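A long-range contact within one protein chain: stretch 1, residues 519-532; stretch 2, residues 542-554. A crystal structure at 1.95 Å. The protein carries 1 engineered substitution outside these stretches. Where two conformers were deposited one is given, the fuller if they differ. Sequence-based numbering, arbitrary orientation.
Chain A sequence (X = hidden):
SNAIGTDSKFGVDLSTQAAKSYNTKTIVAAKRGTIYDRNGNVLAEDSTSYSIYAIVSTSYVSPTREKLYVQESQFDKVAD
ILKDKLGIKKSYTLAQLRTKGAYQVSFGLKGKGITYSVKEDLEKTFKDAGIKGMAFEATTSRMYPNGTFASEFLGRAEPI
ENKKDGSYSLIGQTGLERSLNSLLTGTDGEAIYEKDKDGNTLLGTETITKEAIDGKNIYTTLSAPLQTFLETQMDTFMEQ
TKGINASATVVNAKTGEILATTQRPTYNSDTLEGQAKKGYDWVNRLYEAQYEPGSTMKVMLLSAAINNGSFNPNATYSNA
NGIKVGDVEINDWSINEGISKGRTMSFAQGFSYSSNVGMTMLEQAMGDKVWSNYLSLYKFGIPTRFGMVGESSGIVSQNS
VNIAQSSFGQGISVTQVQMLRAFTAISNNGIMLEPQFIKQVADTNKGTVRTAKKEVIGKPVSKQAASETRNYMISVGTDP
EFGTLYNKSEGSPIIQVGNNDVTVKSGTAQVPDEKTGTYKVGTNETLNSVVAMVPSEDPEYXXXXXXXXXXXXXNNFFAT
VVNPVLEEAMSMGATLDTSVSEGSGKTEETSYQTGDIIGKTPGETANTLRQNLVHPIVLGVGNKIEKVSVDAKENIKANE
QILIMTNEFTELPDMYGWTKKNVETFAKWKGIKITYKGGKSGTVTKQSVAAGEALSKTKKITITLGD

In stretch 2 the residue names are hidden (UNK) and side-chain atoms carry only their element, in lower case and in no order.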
# COMPACT_ATOMS: atom_id res chain seq x y z
N TYR A 519 -24.66 16.70 -0.79
CA TYR A 519 -23.45 17.21 -1.43
C TYR A 519 -23.20 18.71 -1.22
O TYR A 519 -24.13 19.51 -1.16
CB TYR A 519 -23.49 16.91 -2.93
CG TYR A 519 -23.60 15.44 -3.27
CD1 TYR A 519 -22.61 14.55 -2.87
CD2 TYR A 519 -24.67 14.94 -4.01
CE1 TYR A 519 -22.68 13.20 -3.18
CE2 TYR A 519 -24.75 13.59 -4.32
CZ TYR A 519 -23.75 12.73 -3.90
OH TYR A 519 -23.80 11.39 -4.19
N LYS A 520 -21.92 19.08 -1.12
CA LYS A 520 -21.52 20.49 -0.98
C LYS A 520 -21.76 21.19 -2.32
O LYS A 520 -21.65 20.58 -3.38
CB LYS A 520 -20.04 20.61 -0.60
CG LYS A 520 -19.68 20.04 0.75
CD LYS A 520 -18.19 20.17 1.00
CE LYS A 520 -17.77 19.58 2.33
NZ LYS A 520 -16.29 19.64 2.50
N VAL A 521 -22.08 22.48 -2.25
CA VAL A 521 -22.41 23.27 -3.44
C VAL A 521 -21.36 24.30 -3.87
O VAL A 521 -21.44 24.82 -4.98
CB VAL A 521 -23.79 23.96 -3.28
CG1 VAL A 521 -24.91 22.92 -3.34
CG2 VAL A 521 -23.86 24.76 -1.99
N GLY A 522 -20.37 24.58 -3.03
CA GLY A 522 -19.35 25.58 -3.35
C GLY A 522 -18.59 25.33 -4.65
O GLY A 522 -18.53 24.20 -5.14
N THR A 523 -18.03 26.40 -5.20
CA THR A 523 -17.25 26.33 -6.44
C THR A 523 -15.98 25.53 -6.19
O THR A 523 -15.26 25.78 -5.22
CB THR A 523 -16.88 27.74 -6.95
OG1 THR A 523 -18.05 28.57 -6.99
CG2 THR A 523 -16.24 27.66 -8.35
N ASN A 524 -15.71 24.56 -7.07
CA ASN A 524 -14.56 23.65 -6.95
C ASN A 524 -14.59 22.81 -5.66
O ASN A 524 -13.56 22.25 -5.26
CB ASN A 524 -13.22 24.40 -7.09
CG ASN A 524 -13.00 24.97 -8.48
OD1 ASN A 524 -13.23 24.30 -9.49
ND2 ASN A 524 -12.53 26.21 -8.53
N GLU A 525 -15.76 22.69 -5.03
CA GLU A 525 -15.86 21.89 -3.81
C GLU A 525 -16.21 20.47 -4.30
O GLU A 525 -17.30 19.92 -4.08
CB GLU A 525 -16.89 22.52 -2.86
CG GLU A 525 -16.47 22.47 -1.39
CD GLU A 525 -17.19 23.51 -0.55
OE1 GLU A 525 -16.54 24.08 0.36
OE2 GLU A 525 -18.39 23.78 -0.81
N THR A 526 -15.23 19.89 -4.97
CA THR A 526 -15.34 18.60 -5.63
C THR A 526 -14.07 17.80 -5.48
O THR A 526 -13.04 18.32 -5.05
CB THR A 526 -15.51 18.81 -7.16
OG1 THR A 526 -14.45 19.68 -7.63
CG2 THR A 526 -16.87 19.42 -7.49
N LEU A 527 -14.18 16.53 -5.84
CA LEU A 527 -13.05 15.64 -5.89
C LEU A 527 -12.74 15.54 -7.36
O LEU A 527 -13.59 15.11 -8.14
CB LEU A 527 -13.41 14.26 -5.35
CG LEU A 527 -12.25 13.27 -5.50
CD1 LEU A 527 -11.10 13.60 -4.56
CD2 LEU A 527 -12.74 11.86 -5.23
N ASN A 528 -11.54 15.98 -7.74
CA ASN A 528 -11.09 15.92 -9.13
C ASN A 528 -10.06 14.82 -9.31
O ASN A 528 -9.18 14.65 -8.47
CB ASN A 528 -10.50 17.28 -9.54
CG ASN A 528 -11.53 18.40 -9.49
OD1 ASN A 528 -12.72 18.16 -9.45
ND2 ASN A 528 -11.07 19.62 -9.51
N SER A 529 -10.15 14.09 -10.41
CA SER A 529 -9.25 12.96 -10.62
C SER A 529 -8.99 12.64 -12.06
O SER A 529 -9.68 13.13 -12.96
CB SER A 529 -9.79 11.72 -9.89
OG SER A 529 -11.02 11.25 -10.43
N VAL A 530 -7.98 11.82 -12.29
CA VAL A 530 -7.67 11.36 -13.63
C VAL A 530 -6.98 10.01 -13.58
O VAL A 530 -6.20 9.72 -12.64
CB VAL A 530 -6.78 12.38 -14.40
CG1 VAL A 530 -5.39 12.51 -13.79
CG2 VAL A 530 -6.66 12.02 -15.86
N VAL A 531 -7.30 9.16 -14.56
CA VAL A 531 -6.58 7.91 -14.75
C VAL A 531 -5.95 8.01 -16.12
O VAL A 531 -6.58 8.56 -17.04
CB VAL A 531 -7.46 6.66 -14.65
CG1 VAL A 531 -8.59 6.67 -15.69
CG2 VAL A 531 -6.59 5.42 -14.79
N ALA A 532 -4.71 7.55 -16.24
CA ALA A 532 -3.96 7.58 -17.49
C ALA A 532 -3.20 6.27 -17.66
O ALA A 532 -2.69 5.70 -16.68
CB ALA A 532 -3.00 8.76 -17.50
N UNK A 542 0.02 2.62 -15.44
CA UNK A 542 -1.24 3.23 -15.09
C UNK A 542 -0.89 4.28 -14.02
O UNK A 542 -0.08 4.01 -13.11
c UNK A 542 -3.14 -0.11 -14.48
c UNK A 542 -3.51 2.96 -13.99
c UNK A 542 -2.21 2.25 -14.38
c UNK A 542 -2.54 1.05 -15.27
N UNK A 543 -1.49 5.45 -14.13
CA UNK A 543 -1.33 6.47 -13.11
C UNK A 543 -2.71 7.00 -12.72
O UNK A 543 -3.56 7.23 -13.58
c UNK A 543 -0.10 8.58 -12.50
c UNK A 543 1.51 10.50 -11.42
s UNK A 543 1.23 9.69 -12.99
c UNK A 543 -0.42 7.59 -13.59
N UNK A 544 -2.91 7.18 -11.42
CA UNK A 544 -4.19 7.69 -10.90
C UNK A 544 -3.90 8.82 -9.94
O UNK A 544 -3.11 8.66 -9.00
c UNK A 544 -8.81 7.32 -8.48
c UNK A 544 -4.93 6.55 -10.21
c UNK A 544 -6.60 6.41 -8.33
c UNK A 544 -7.85 6.66 -7.76
o UNK A 544 -10.05 7.56 -7.93
c UNK A 544 -6.27 6.87 -9.58
c UNK A 544 -7.27 7.52 -10.31
c UNK A 544 -8.52 7.76 -9.76
N UNK A 545 -4.54 9.97 -10.18
CA UNK A 545 -4.33 11.17 -9.38
C UNK A 545 -5.65 11.73 -8.92
O UNK A 545 -6.62 11.73 -9.69
c UNK A 545 -2.27 11.68 -10.71
c UNK A 545 -3.59 12.24 -10.22
c UNK A 545 -3.36 13.51 -9.41
N UNK A 546 -5.71 12.19 -7.66
CA UNK A 546 -6.89 12.80 -7.10
C UNK A 546 -6.50 14.04 -6.29
O UNK A 546 -5.39 14.12 -5.78
o UNK A 546 -6.98 11.77 -4.87
c UNK A 546 -7.87 10.45 -6.73
c UNK A 546 -7.67 11.86 -6.13
N UNK A 547 -7.40 15.01 -6.23
CA UNK A 547 -7.26 16.21 -5.42
C UNK A 547 -8.67 16.59 -4.96
O UNK A 547 -9.61 16.67 -5.78
c UNK A 547 -6.56 17.38 -6.17
c UNK A 547 -6.41 18.59 -5.24
c UNK A 547 -7.30 17.77 -7.42
N UNK A 548 -8.82 16.79 -3.65
CA UNK A 548 -10.09 17.15 -3.08
C UNK A 548 -10.14 18.64 -2.76
O UNK A 548 -9.21 19.21 -2.17
o UNK A 548 -11.49 14.67 0.18
c UNK A 548 -11.74 16.60 -1.20
n UNK A 548 -13.15 16.08 0.71
c UNK A 548 -10.37 16.33 -1.81
c UNK A 548 -12.11 15.69 -0.04
N UNK A 549 -11.24 19.26 -3.18
CA UNK A 549 -11.54 20.67 -2.95
C UNK A 549 -10.40 21.63 -3.25
O UNK A 549 -9.93 22.36 -2.38
c UNK A 549 -13.33 20.08 -1.25
c UNK A 549 -13.72 20.05 0.22
c UNK A 549 -12.05 20.86 -1.52
o UNK A 549 -13.71 21.11 0.86
o UNK A 549 -14.06 18.95 0.73
N UNK A 550 -9.93 21.63 -4.51
CA UNK A 550 -8.91 22.57 -4.91
C UNK A 550 -9.45 24.01 -4.88
O UNK A 550 -10.54 24.25 -5.39
c UNK A 550 -10.42 20.82 -5.65
c UNK A 550 -8.60 22.16 -6.35
c UNK A 550 -9.86 21.53 -6.84
N UNK A 551 -8.72 24.93 -4.23
CA UNK A 551 -9.11 26.35 -4.22
C UNK A 551 -9.13 26.90 -5.63
O UNK A 551 -10.01 27.68 -5.98
c UNK A 551 -8.46 26.33 -1.07
c UNK A 551 -8.14 27.22 -3.41
c UNK A 551 -8.53 27.53 -1.98
n UNK A 551 -8.86 25.54 1.26
c UNK A 551 -8.80 26.73 0.36
N UNK A 552 -8.12 26.51 -6.41
CA UNK A 552 -7.95 26.94 -7.80
C UNK A 552 -7.93 25.68 -8.63
O UNK A 552 -7.20 24.73 -8.30
c UNK A 552 -6.52 28.33 -9.37
o UNK A 552 -6.47 28.71 -7.00
c UNK A 552 -6.61 27.69 -7.99
N UNK A 553 -8.73 25.63 -9.70
CA UNK A 553 -8.77 24.42 -10.54
C UNK A 553 -8.88 24.66 -12.04
O UNK A 553 -9.57 25.55 -12.50
c UNK A 553 -9.17 20.31 -11.95
c UNK A 553 -10.74 21.89 -11.99
c UNK A 553 -8.38 19.21 -12.19
c UNK A 553 -9.93 23.49 -10.14
c UNK A 553 -7.26 19.06 -11.41
c UNK A 553 -9.88 22.25 -10.98
c UNK A 553 -6.91 20.00 -10.42
c UNK A 553 -7.71 21.10 -10.19
c UNK A 553 -8.86 21.27 -10.96
n UNK A 553 -10.33 20.71 -12.56
N UNK A 554 -8.20 23.80 -12.78
CA UNK A 554 -8.22 23.78 -14.22
C UNK A 554 -7.70 22.39 -14.59
O UNK A 554 -6.71 21.94 -14.01
c UNK A 554 -7.30 24.88 -14.77
n UNK A 554 -7.32 26.20 -16.77
o UNK A 554 -7.33 23.97 -16.99
c UNK A 554 -7.33 24.97 -16.28
O HOH W 1 -11.79 9.02 -9.36

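Position 542 has four side-chain carbons, forked at the first, with one arm two carbons long. A branch carbon lies 4.0 Å from Val531 CG2. This is Ile542. The Ile542 CA also meets Ala532 O at 3.3 Å.

Position 543 carries an unbranched chain of two carbons, a sulfur and a carbon. Its backbone N and O both bond to Ala532. The thioether is Met543. Met543 N donates to Ala532 O at 2.8 Å, and Ala532 N to Met543 O at 2.9 Å.

Position 544 has one carbon, then a six-carbon ring bearing an oxygen. A ring carbon lies 4.4 Å from Val531 CB. The phenol is Tyr544. A water bridges the strands, its O 2.7 Å from Tyr544 OH and donating to Ser529 OG at 2.6 Å.

Position 545 has three carbons, forked at the first. Its CB lies 4.0 Å from Val530 CG1. All three side-chain atoms are carbon, so the fork is Val545; an oxygen on one arm would make it threonine. Val530 N donates to Val545 O at 2.9 Å, and Val545 N to Val530 O at 3.0 Å.

Position 546 has one carbon carrying an oxygen and a carbon. The end carbon lies 3.9 Å from Ser529 CB. This is Thr546. Its hydroxyl is hydrogen-bonded elsewhere in the structure.

Position 547 again has three forked carbons, one of them 3.9 Å from Asn528 CB. This is Val547. Asn528 N donates to Val547 O at 2.8 Å, and Val547 N to Asn528 O at 2.9 Å.

Position 548 has three carbons, the third carrying an oxygen and a nitrogen. Its CB is 3.9 Å from Leu527 CD1. The amide is Gln548.

Position 549 has three carbons, the third carrying two oxygens. One oxygen is 2.9 Å from Lys520 NZ. The carboxylate is Glu549, and OE2 makes this salt bridge. Glu549 OE2 also accepts from Gln548 NE2 at 3.0 Å.

Position 550 has three carbons closing a ring onto the backbone N. A ring carbon is 3.5 Å from Asn528 ND2. This is Pro550.

Position 551 has four carbons in a row ending in nitrogen. Its CA-to-CB bond points away from stretch 1, and its side chain makes no contact there. This is Lys551.

Position 552 has one carbon carrying an oxygen and a carbon. It makes no contact. This is Thr552.

Position 553 has one carbon, then fused rings of eight carbons and one nitrogen. Asn528 CB sits over the six-membered ring, 4.1 Å from its centroid. This is Trp553.

Position 554 has two carbons and is out of reach of stretch 1. One oxygen and one nitrogen on the second carbon make an amide on a two-carbon chain: Asn554.

Three reciprocal pairs of backbone bonds join the antiparallel strands, and Glu549 N to Thr526 O, 2.8 Å, adds one more. Beyond them, Glu549 meets Lys520, which is poorly ordered, and Trp553 lies against Asn528.

Stretch 2 542-554: IMYVTVQEPKTWN
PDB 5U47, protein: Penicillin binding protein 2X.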